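Local atomic coordinates of amicyanin (Paracoccus versutus, PDB entry 1ID2), a protein that carries electrons as a type I blue copper protein of the plastocyanin/azurin family, probably by cycling its single copper ion between two oxidation states. Residues H54-K59 / Y89-T94. Numbering follows the deposited sequence.
With CU (copper (II) ion), chain D.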
loop_
_atom_site.group_PDB
_atom_site.type_symbol
_atom_site.label_atom_id
_atom_site.label_comp_id
_atom_site.label_asym_id
_atom_site.label_seq_id
_atom_site.Cartn_x
_atom_site.Cartn_y
_atom_site.Cartn_z
ATOM N N HIS A 54 -8.842 3.737 5.562
ATOM C CA HIS A 54 -8.444 2.613 4.734
ATOM C C HIS A 54 -6.989 2.291 5.040
ATOM O O HIS A 54 -6.241 3.175 5.451
ATOM C CB HIS A 54 -8.604 2.962 3.263
ATOM C CG HIS A 54 -10.032 3.213 2.850
ATOM N ND1 HIS A 54 -10.985 2.227 2.893
ATOM C CD2 HIS A 54 -10.568 4.313 2.270
ATOM C CE1 HIS A 54 -12.069 2.745 2.347
ATOM N NE2 HIS A 54 -11.874 3.996 1.956
ATOM N N ASN A 55 -6.633 1.011 5.022
ATOM C CA ASN A 55 -5.228 0.628 5.153
ATOM C C ASN A 55 -4.805 -0.295 4.018
ATOM O O ASN A 55 -5.527 -0.416 3.012
ATOM C CB ASN A 55 -4.946 -0.030 6.515
ATOM C CG ASN A 55 -5.422 -1.472 6.591
ATOM O OD1 ASN A 55 -6.343 -1.846 5.893
ATOM N ND2 ASN A 55 -4.861 -2.252 7.514
ATOM N N VAL A 56 -3.552 -0.755 4.085
ATOM C CA VAL A 56 -3.018 -1.749 3.142
ATOM C C VAL A 56 -2.569 -2.949 3.957
ATOM O O VAL A 56 -1.897 -2.764 4.974
ATOM C CB VAL A 56 -1.808 -1.171 2.338
ATOM C CG1 VAL A 56 -1.114 -2.253 1.533
ATOM C CG2 VAL A 56 -2.299 -0.111 1.390
ATOM N N ALA A 57 -3.118 -4.129 3.644
ATOM C CA ALA A 57 -2.807 -5.357 4.381
ATOM C C ALA A 57 -2.537 -6.563 3.477
ATOM O O ALA A 57 -2.932 -6.594 2.299
ATOM C CB ALA A 57 -3.929 -5.679 5.375
ATOM N N PHE A 58 -1.719 -7.476 3.989
ATOM C CA PHE A 58 -1.299 -8.659 3.237
ATOM C C PHE A 58 -1.602 -9.859 4.133
ATOM O O PHE A 58 -1.429 -9.784 5.348
ATOM C CB PHE A 58 0.214 -8.620 2.910
ATOM C CG PHE A 58 0.650 -7.457 1.997
ATOM C CD1 PHE A 58 0.586 -7.566 0.620
ATOM C CD2 PHE A 58 1.128 -6.266 2.531
ATOM C CE1 PHE A 58 0.973 -6.501 -0.211
ATOM C CE2 PHE A 58 1.517 -5.208 1.704
ATOM C CZ PHE A 58 1.437 -5.324 0.343
ATOM N N LYS A 59 -2.217 -10.889 3.559
ATOM C CA LYS A 59 -2.411 -12.168 4.250
ATOM C C LYS A 59 -1.047 -12.824 4.523
ATOM O O LYS A 59 -0.022 -12.399 3.982
ATOM C CB LYS A 59 -3.247 -13.126 3.384
ATOM C CG LYS A 59 -4.693 -12.710 3.112
ATOM C CD LYS A 59 -5.579 -13.099 4.274
ATOM C CE LYS A 59 -6.970 -12.497 4.168
ATOM N NZ LYS A 59 -7.534 -12.251 5.537
ATOM N N TYR A 89 2.058 -9.263 -5.426
ATOM C CA TYR A 89 1.648 -9.070 -4.041
ATOM C C TYR A 89 0.246 -8.491 -4.038
ATOM O O TYR A 89 0.002 -7.457 -4.639
ATOM C CB TYR A 89 2.605 -8.103 -3.338
ATOM C CG TYR A 89 4.057 -8.491 -3.452
ATOM C CD1 TYR A 89 4.660 -9.242 -2.460
ATOM C CD2 TYR A 89 4.797 -8.200 -4.596
ATOM C CE1 TYR A 89 5.943 -9.714 -2.590
ATOM C CE2 TYR A 89 6.093 -8.678 -4.742
ATOM C CZ TYR A 89 6.654 -9.447 -3.726
ATOM O OH TYR A 89 7.900 -10.019 -3.852
ATOM N N ASP A 90 -0.688 -9.266 -3.514
ATOM C CA ASP A 90 -2.074 -8.850 -3.312
ATOM C C ASP A 90 -2.195 -8.177 -1.970
ATOM O O ASP A 90 -1.773 -8.748 -0.965
ATOM C CB ASP A 90 -3.010 -10.060 -3.267
ATOM C CG ASP A 90 -2.850 -10.957 -4.444
ATOM O OD1 ASP A 90 -2.294 -12.076 -4.263
ATOM O OD2 ASP A 90 -3.302 -10.524 -5.532
ATOM N N TYR A 91 -2.974 -7.105 -1.915
ATOM C CA TYR A 91 -3.321 -6.527 -0.630
ATOM C C TYR A 91 -4.813 -6.290 -0.627
ATOM O O TYR A 91 -5.464 -6.358 -1.671
ATOM C CB TYR A 91 -2.563 -5.215 -0.380
ATOM C CG TYR A 91 -2.766 -4.171 -1.452
ATOM C CD1 TYR A 91 -3.750 -3.197 -1.324
ATOM C CD2 TYR A 91 -2.005 -4.190 -2.623
ATOM C CE1 TYR A 91 -3.986 -2.285 -2.335
ATOM C CE2 TYR A 91 -2.232 -3.279 -3.635
ATOM C CZ TYR A 91 -3.237 -2.331 -3.479
ATOM O OH TYR A 91 -3.447 -1.397 -4.459
ATOM N N PHE A 92 -5.328 -5.979 0.552
ATOM C CA PHE A 92 -6.726 -5.692 0.741
ATOM C C PHE A 92 -6.793 -4.728 1.922
ATOM O O PHE A 92 -5.776 -4.435 2.559
ATOM C CB PHE A 92 -7.503 -7.001 1.036
ATOM C CG PHE A 92 -7.008 -7.735 2.254
ATOM C CD1 PHE A 92 -5.851 -8.501 2.191
ATOM C CD2 PHE A 92 -7.619 -7.557 3.490
ATOM C CE1 PHE A 92 -5.303 -9.055 3.333
ATOM C CE2 PHE A 92 -7.069 -8.119 4.645
ATOM C CZ PHE A 92 -5.891 -8.870 4.555
ATOM N N CYS A 93 -7.977 -4.186 2.170
ATOM C CA CYS A 93 -8.174 -3.236 3.242
ATOM C C CYS A 93 -8.826 -4.007 4.355
ATOM O O CYS A 93 -9.769 -4.746 4.120
ATOM C CB CYS A 93 -9.075 -2.090 2.766
ATOM S SG CYS A 93 -9.459 -0.960 4.075
ATOM N N THR A 94 -8.208 -3.973 5.521
ATOM C CA THR A 94 -8.535 -4.879 6.605
ATOM C C THR A 94 -10.013 -4.865 6.991
ATOM O O THR A 94 -10.631 -5.913 7.109
ATOM C CB THR A 94 -7.664 -4.561 7.846
ATOM O OG1 THR A 94 -6.297 -4.840 7.540
ATOM C CG2 THR A 94 -8.092 -5.398 9.049
HETATM CU CU CU D . -10.908 0.249 3.296
HETATM O O HOH W 1 -3.101 -10.503 0.567
#
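Residues 54-59 and 89-94 cross with their end-to-end directions 122° apart and meet in a single antiparallel bridge, Ala-57 with Phe-92, a hydrogen-bonded pair in which Ala-57 N gives to Phe-92 O (2.9 Å) and Phe-92 N to Ala-57 O (3.0 Å). Farther along, water takes over, accepting from Lys-59 N and donating to Asp-90 O. At the other end His-54 ND1 and Cys-93 SG each bind copper at 2.0 Å; His-96 is a further ligand, and Glu-50 holds His-54 NE2. Cys-93 SG, anti to its backbone N (chi1 175°), lies at the edge of the imidazole and accepts a long, fairly straight bond from Asn-55 N (3.6 Å, 161°). With CG in the crowded position between backbone N and carbonyl carbon, Asn-55 grips Thr-94 twice: OD1 receives Thr-94 N on an in-plane lone pair (2.9 Å), and ND2, also bonded to Gly-70 O, gives to Thr-94 OG1 (3.0 Å). An alanine in place of Asn-55 would remove both bonds to Thr-94 and the one to Gly-70 O and would probably loosen the hold on the segment that carries Cys-93. Ala-57 CB sits over one face of the Phe-92 ring, while Lys-59 crosses its CE1-CZ rim at about a right angle. Tyr-91 CB covers a face of Phe-58, offset toward the rim. The N-H on the copper-bound sulfur would probably stabilise thiolate charge and so tune the redox potential, as in related cupredoxins, with Asn-55 tying the two ligand-bearing segments together.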